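PDB 2UVK: N-acetylneuraminate epimerase from Escherichia coli, which converts the alpha-anomer of N-acetylneuraminate to the beta-anomer, speeding the equilibration of sialic acid in the periplasm. Local coordinates for residues G184-Y189 with L229-L234; D201-I206 with L222-N227. All coordinates share one frame; numbering follows the deposited sequence.

Interaction 1 (G184-Y189 with L229-L234)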
loop_
_atom_site.group_PDB
_atom_site.type_symbol
_atom_site.label_atom_id
_atom_site.label_comp_id
_atom_site.label_asym_id
_atom_site.label_seq_id
_atom_site.Cartn_x
_atom_site.Cartn_y
_atom_site.Cartn_z
ATOM N N GLY B 184 12.045 3.502 6.603
ATOM C CA GLY B 184 12.677 4.192 5.495
ATOM C C GLY B 184 12.014 3.884 4.179
ATOM O O GLY B 184 10.945 3.302 4.142
ATOM N N GLU B 185 12.670 4.292 3.108
ATOM C CA GLU B 185 12.181 4.030 1.762
ATOM C C GLU B 185 13.248 4.264 0.737
ATOM O O GLU B 185 14.137 5.119 0.904
ATOM C CB GLU B 185 10.969 4.875 1.439
ATOM C CG GLU B 185 11.217 6.330 1.359
ATOM C CD GLU B 185 9.932 7.106 1.338
ATOM O OE1 GLU B 185 9.381 7.321 2.432
ATOM O OE2 GLU B 185 9.470 7.483 0.228
ATOM N N SER B 186 13.161 3.510 -0.334
ATOM C CA SER B 186 14.118 3.636 -1.415
ATOM C C SER B 186 13.954 4.965 -2.104
ATOM O O SER B 186 12.833 5.390 -2.397
ATOM C CB SER B 186 13.906 2.552 -2.447
ATOM O OG SER B 186 14.846 2.687 -3.477
ATOM N N PRO B 187 15.083 5.642 -2.389
ATOM C CA PRO B 187 14.956 6.780 -3.289
ATOM C C PRO B 187 14.578 6.458 -4.737
ATOM O O PRO B 187 14.266 7.382 -5.507
ATOM C CB PRO B 187 16.364 7.389 -3.277
ATOM C CG PRO B 187 17.149 6.682 -2.183
ATOM C CD PRO B 187 16.458 5.391 -1.930
ATOM N N TRP B 188 14.567 5.171 -5.095
ATOM C CA TRP B 188 14.386 4.729 -6.477
ATOM C C TRP B 188 13.048 3.979 -6.633
ATOM O O TRP B 188 12.017 4.618 -6.769
ATOM C CB TRP B 188 15.606 3.910 -6.898
ATOM C CG TRP B 188 16.847 4.780 -6.796
ATOM C CD1 TRP B 188 17.121 5.870 -7.556
ATOM C CD2 TRP B 188 17.901 4.673 -5.840
ATOM N NE1 TRP B 188 18.296 6.439 -7.147
ATOM C CE2 TRP B 188 18.803 5.722 -6.103
ATOM C CE3 TRP B 188 18.195 3.780 -4.803
ATOM C CZ2 TRP B 188 19.950 5.919 -5.349
ATOM C CZ3 TRP B 188 19.335 3.980 -4.062
ATOM C CH2 TRP B 188 20.213 5.032 -4.347
ATOM N N TYR B 189 13.060 2.654 -6.624
ATOM C CA TYR B 189 11.835 1.879 -6.876
ATOM C C TYR B 189 11.923 0.552 -6.137
ATOM O O TYR B 189 13.008 0.087 -5.791
ATOM C CB TYR B 189 11.639 1.640 -8.385
ATOM C CG TYR B 189 12.845 1.046 -9.047
ATOM C CD1 TYR B 189 13.038 -0.323 -9.116
ATOM C CD2 TYR B 189 13.840 1.867 -9.594
ATOM C CE1 TYR B 189 14.157 -0.866 -9.686
ATOM C CE2 TYR B 189 14.970 1.328 -10.167
ATOM C CZ TYR B 189 15.141 -0.042 -10.220
ATOM O OH TYR B 189 16.277 -0.566 -10.780
ATOM N N LEU B 229 19.918 6.292 7.834
ATOM C CA LEU B 229 20.012 5.263 6.807
ATOM C C LEU B 229 20.340 5.923 5.474
ATOM O O LEU B 229 19.759 6.953 5.113
ATOM C CB LEU B 229 18.693 4.480 6.690
ATOM C CG LEU B 229 18.531 3.509 5.504
ATOM C CD1 LEU B 229 19.503 2.349 5.510
ATOM C CD2 LEU B 229 17.097 2.974 5.491
ATOM N N LYS B 230 21.296 5.338 4.774
ATOM C CA LYS B 230 21.721 5.813 3.476
ATOM C C LYS B 230 21.560 4.702 2.447
ATOM O O LYS B 230 21.920 3.562 2.701
ATOM C CB LYS B 230 23.186 6.260 3.556
ATOM C CG LYS B 230 23.775 6.739 2.247
ATOM C CD LYS B 230 23.242 8.102 1.880
ATOM C CE LYS B 230 23.731 8.519 0.514
ATOM N NZ LYS B 230 23.101 9.802 0.088
ATOM N N TRP B 231 21.023 5.070 1.288
ATOM C CA TRP B 231 20.802 4.159 0.158
ATOM C C TRP B 231 21.745 4.510 -0.988
ATOM O O TRP B 231 21.866 5.697 -1.348
ATOM C CB TRP B 231 19.376 4.313 -0.363
ATOM C CG TRP B 231 18.305 3.987 0.597
ATOM C CD1 TRP B 231 17.932 4.712 1.669
ATOM C CD2 TRP B 231 17.425 2.848 0.551
ATOM N NE1 TRP B 231 16.873 4.105 2.323
ATOM C CE2 TRP B 231 16.557 2.946 1.659
ATOM C CE3 TRP B 231 17.295 1.752 -0.317
ATOM C CZ2 TRP B 231 15.541 2.006 1.914
ATOM C CZ3 TRP B 231 16.270 0.799 -0.052
ATOM C CH2 TRP B 231 15.432 0.932 1.065
ATOM N N ASN B 232 22.385 3.492 -1.560
ATOM C CA ASN B 232 23.345 3.649 -2.652
ATOM C C ASN B 232 23.022 2.674 -3.768
ATOM O O ASN B 232 22.651 1.514 -3.517
ATOM C CB ASN B 232 24.767 3.328 -2.164
ATOM C CG ASN B 232 25.246 4.247 -1.067
ATOM O OD1 ASN B 232 25.637 3.791 0.025
ATOM N ND2 ASN B 232 25.240 5.543 -1.341
ATOM N N LYS B 233 23.150 3.131 -5.001
ATOM C CA LYS B 233 23.175 2.264 -6.156
ATOM C C LYS B 233 24.581 1.789 -6.375
ATOM O O LYS B 233 25.476 2.601 -6.635
ATOM C CB LYS B 233 22.719 2.979 -7.420
ATOM C CG LYS B 233 21.236 3.124 -7.565
ATOM C CD LYS B 233 20.907 3.848 -8.858
ATOM C CE LYS B 233 19.439 3.833 -9.161
ATOM N NZ LYS B 233 19.163 4.584 -10.400
ATOM N N LEU B 234 24.793 0.493 -6.291
ATOM C CA LEU B 234 26.078 -0.096 -6.546
ATOM C C LEU B 234 26.197 -0.478 -8.012
ATOM O O LEU B 234 25.273 -0.289 -8.801
ATOM C CB LEU B 234 26.352 -1.304 -5.638
ATOM C CG LEU B 234 26.330 -1.132 -4.122
ATOM C CD1 LEU B 234 26.888 -2.395 -3.442
ATOM C CD2 LEU B 234 27.106 0.123 -3.706
HETATM O O HOH W 1 15.149 5.837 4.113
#

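Interaction 2 (D201-I206 with L222-N227)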
loop_
_atom_site.group_PDB
_atom_site.type_symbol
_atom_site.label_atom_id
_atom_site.label_comp_id
_atom_site.label_asym_id
_atom_site.label_seq_id
_atom_site.Cartn_x
_atom_site.Cartn_y
_atom_site.Cartn_z
ATOM N N ASP B 201 26.066 -3.796 9.545
ATOM C CA ASP B 201 25.329 -2.565 9.254
ATOM C C ASP B 201 25.122 -2.336 7.757
ATOM O O ASP B 201 24.714 -1.247 7.354
ATOM C CB ASP B 201 26.040 -1.359 9.903
ATOM C CG ASP B 201 25.744 -1.228 11.381
ATOM O OD1 ASP B 201 24.776 -1.825 11.884
ATOM O OD2 ASP B 201 26.523 -0.520 12.084
ATOM N N LYS B 202 25.362 -3.369 6.940
ATOM C CA LYS B 202 25.102 -3.293 5.494
ATOM C C LYS B 202 24.112 -4.362 5.045
ATOM O O LYS B 202 24.190 -5.490 5.499
ATOM C CB LYS B 202 26.373 -3.495 4.696
ATOM C CG LYS B 202 27.464 -2.456 4.981
ATOM C CD LYS B 202 27.042 -1.036 4.665
ATOM C CE LYS B 202 28.205 -0.053 4.861
ATOM N NZ LYS B 202 29.287 -0.308 3.881
ATOM N N THR B 203 23.191 -3.971 4.166
ATOM C CA THR B 203 22.321 -4.932 3.476
ATOM C C THR B 203 22.321 -4.600 1.983
ATOM O O THR B 203 22.321 -3.435 1.593
ATOM C CB THR B 203 20.923 -4.829 4.028
ATOM O OG1 THR B 203 20.947 -5.215 5.408
ATOM C CG2 THR B 203 19.932 -5.717 3.208
ATOM N N TRP B 204 22.307 -5.646 1.162
ATOM C CA TRP B 204 22.302 -5.536 -0.284
ATOM C C TRP B 204 21.034 -6.172 -0.861
ATOM O O TRP B 204 20.630 -7.224 -0.388
ATOM C CB TRP B 204 23.536 -6.231 -0.851
ATOM C CG TRP B 204 24.821 -5.627 -0.368
ATOM C CD1 TRP B 204 25.475 -4.591 -0.943
ATOM C CD2 TRP B 204 25.608 -6.031 0.773
ATOM N NE1 TRP B 204 26.610 -4.306 -0.230
ATOM C CE2 TRP B 204 26.718 -5.162 0.831
ATOM C CE3 TRP B 204 25.476 -7.010 1.758
ATOM C CZ2 TRP B 204 27.701 -5.267 1.823
ATOM C CZ3 TRP B 204 26.458 -7.114 2.743
ATOM C CH2 TRP B 204 27.551 -6.236 2.766
ATOM N N LEU B 205 20.433 -5.501 -1.850
ATOM C CA LEU B 205 19.212 -5.936 -2.576
ATOM C C LEU B 205 19.601 -6.095 -4.030
ATOM O O LEU B 205 19.922 -5.112 -4.700
ATOM C CB LEU B 205 18.101 -4.897 -2.444
ATOM C CG LEU B 205 17.714 -4.445 -1.036
ATOM C CD1 LEU B 205 16.652 -3.332 -1.109
ATOM C CD2 LEU B 205 17.206 -5.610 -0.215
ATOM N N ILE B 206 19.611 -7.333 -4.531
ATOM C CA ILE B 206 20.174 -7.649 -5.827
ATOM C C ILE B 206 19.103 -8.050 -6.841
ATOM O O ILE B 206 18.395 -9.051 -6.657
ATOM C CB ILE B 206 21.262 -8.753 -5.751
ATOM C CG1 ILE B 206 22.323 -8.423 -4.667
ATOM C CG2 ILE B 206 21.890 -8.957 -7.101
ATOM C CD1 ILE B 206 23.244 -9.559 -4.316
ATOM N N LEU B 222 21.959 -0.723 1.388
ATOM C CA LEU B 222 21.434 0.001 2.524
ATOM C C LEU B 222 22.552 0.070 3.544
ATOM O O LEU B 222 23.034 -0.953 3.981
ATOM C CB LEU B 222 20.211 -0.705 3.141
ATOM C CG LEU B 222 18.898 -0.651 2.339
ATOM C CD1 LEU B 222 18.994 -1.244 0.925
ATOM C CD2 LEU B 222 17.776 -1.356 3.129
ATOM N N ASP B 223 22.934 1.292 3.899
ATOM C CA ASP B 223 24.033 1.556 4.818
ATOM C C ASP B 223 23.474 2.104 6.137
ATOM O O ASP B 223 23.014 3.244 6.210
ATOM C CB ASP B 223 24.962 2.531 4.126
ATOM C CG ASP B 223 26.183 2.883 4.968
ATOM O OD1 ASP B 223 26.206 2.569 6.174
ATOM O OD2 ASP B 223 27.119 3.491 4.402
ATOM N N PHE B 224 23.494 1.266 7.164
ATOM C CA PHE B 224 23.005 1.614 8.490
ATOM C C PHE B 224 24.137 2.084 9.426
ATOM O O PHE B 224 23.911 2.139 10.627
ATOM C CB PHE B 224 22.367 0.389 9.166
ATOM C CG PHE B 224 21.058 -0.090 8.534
ATOM C CD1 PHE B 224 19.850 0.318 9.058
ATOM C CD2 PHE B 224 21.057 -0.999 7.486
ATOM C CE1 PHE B 224 18.653 -0.135 8.515
ATOM C CE2 PHE B 224 19.841 -1.471 6.951
ATOM C CZ PHE B 224 18.670 -1.021 7.470
ATOM N N THR B 225 25.316 2.403 8.892
ATOM C CA THR B 225 26.493 2.709 9.740
ATOM C C THR B 225 26.392 4.049 10.452
ATOM O O THR B 225 27.025 4.254 11.496
ATOM C CB THR B 225 27.806 2.684 8.935
ATOM O OG1 THR B 225 27.744 3.629 7.857
ATOM C CG2 THR B 225 28.095 1.300 8.377
ATOM N N GLY B 226 25.607 4.963 9.903
ATOM C CA GLY B 226 25.551 6.316 10.416
ATOM C C GLY B 226 24.279 6.590 11.173
ATOM O O GLY B 226 23.464 5.696 11.418
ATOM N N ASN B 227 24.096 7.857 11.514
ATOM C CA ASN B 227 22.926 8.295 12.245
ATOM C C ASN B 227 21.652 8.194 11.398
ATOM O O ASN B 227 20.552 8.110 11.931
ATOM C CB ASN B 227 23.116 9.746 12.721
ATOM C CG ASN B 227 24.231 9.900 13.770
ATOM O OD1 ASN B 227 24.394 10.977 14.344
ATOM N ND2 ASN B 227 24.995 8.835 14.019
HETATM O O HOH W 2 28.508 2.048 2.372
#

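Interaction 1 (G184-Y189 with L229-L234)
The indole of W231 carries S186 CA, P187 CD and the carbonyl O of E185 over one face. S186 CA stands 3.6 Å from the centroid of the W231 six-membered ring and 4° off its normal, a nearly perpendicular CH-pi contact. At the other end of the indole, P187 CD comes within 3.4 Å of W231 CG. The W188 ring is sandwiched: P187 CB lies over the centre of one face, K233 CE over the other, and N232 N sits in plane at the edge. With chi3 near anti (171°), K233 CE comes to 3.4 Å from the centroid of the W188 five-membered ring. K233 NZ then makes a cation-pi contact with that ring at 4.1 Å. Polar contact goes through water 1, which accepts from W231 NE1 at 3.0 Å and from E185 N at 3.1 Å. S186 OG accepts from W188 N (3.0 Å), closing an ST turn just before W188. An alanine at W231 would probably open a gap beneath S186 and P187 and leave water 1 without its indole donor. E185 OE1 is hydrogen-bonded to Y182, and OE2 forms a salt bridge with K168 of the second subunit. The end of strand 179-185 and the loop after it lie on strand 230-233; these are outermost strands of successive four-stranded antiparallel sheets, so the contact joins neighbouring blades of the Kelch beta-propeller, at the protein surface.

Interaction 2 (D201-I206 with L222-N227)
Paired antiparallel strands 202-206 and 219-223, the two middle strands of one propeller blade, meet here through T203 and L222, K202 and D223, at the end of their ladder. T203 and L222 form a hydrogen-bonded pair: T203 N donates to L222 O at 3.0 Å with an N-H...O angle of 168°, and L222 N returns a bond to T203 O at 2.7 Å. Just past the strand, F224 N donates to D201 O at 2.8 Å, and the same oxygen lies at the edge of the F224 ring, in its plane. K202 and D223 are the non-hydrogen-bonded pair, with their side chains side by side and pointing the same way. A bend at chi2 (-61°) turns K202 CD towards D223, and K202 CE ends 3.5 Å from D223 OD1. The charges do not form a salt bridge, K202 NZ being 4.4 Å from D223 OD2; water 2 bridges them, accepting from K202 NZ at 2.9 Å and donating to D223 OD2 at 2.9 Å. In this four-stranded Kelch blade the chain leaves strand 219-223 through an Asx turn: D223 OD1 accepts from T225 N nearly along its C-O axis and from T225 OG1 on the syn side, 15° out of the carboxylate plane. On the blade face bearing T203 and L222, L205 CD1 packs against L222 CD1 at 3.7 Å. T203 OG1 is hydrogen-bonded to N198, and the F224 ring stacks on H117 of strand 112-117 in the preceding sheet.

Along the chain the order is 184-189, 201-206, 222-227, 229-234, so interaction 2 falls between the two halves of interaction 1. Their centres are about 9 Å apart. Both reach the sheet of strands 195-199, 202-206, 219-223 and 230-233: interaction 2 joins its two middle strands, while interaction 1 ties its last strand to strand 179-185 of the preceding sheet. The two contacts meet directly, with D223 N 2.8 Å from K230 O, a probable hydrogen bond, and W231 CZ3 packed 3.5 Å from L222 CD1. Pairing within a blade thus continues into packing between blades, away from the predicted catalytic residue E209.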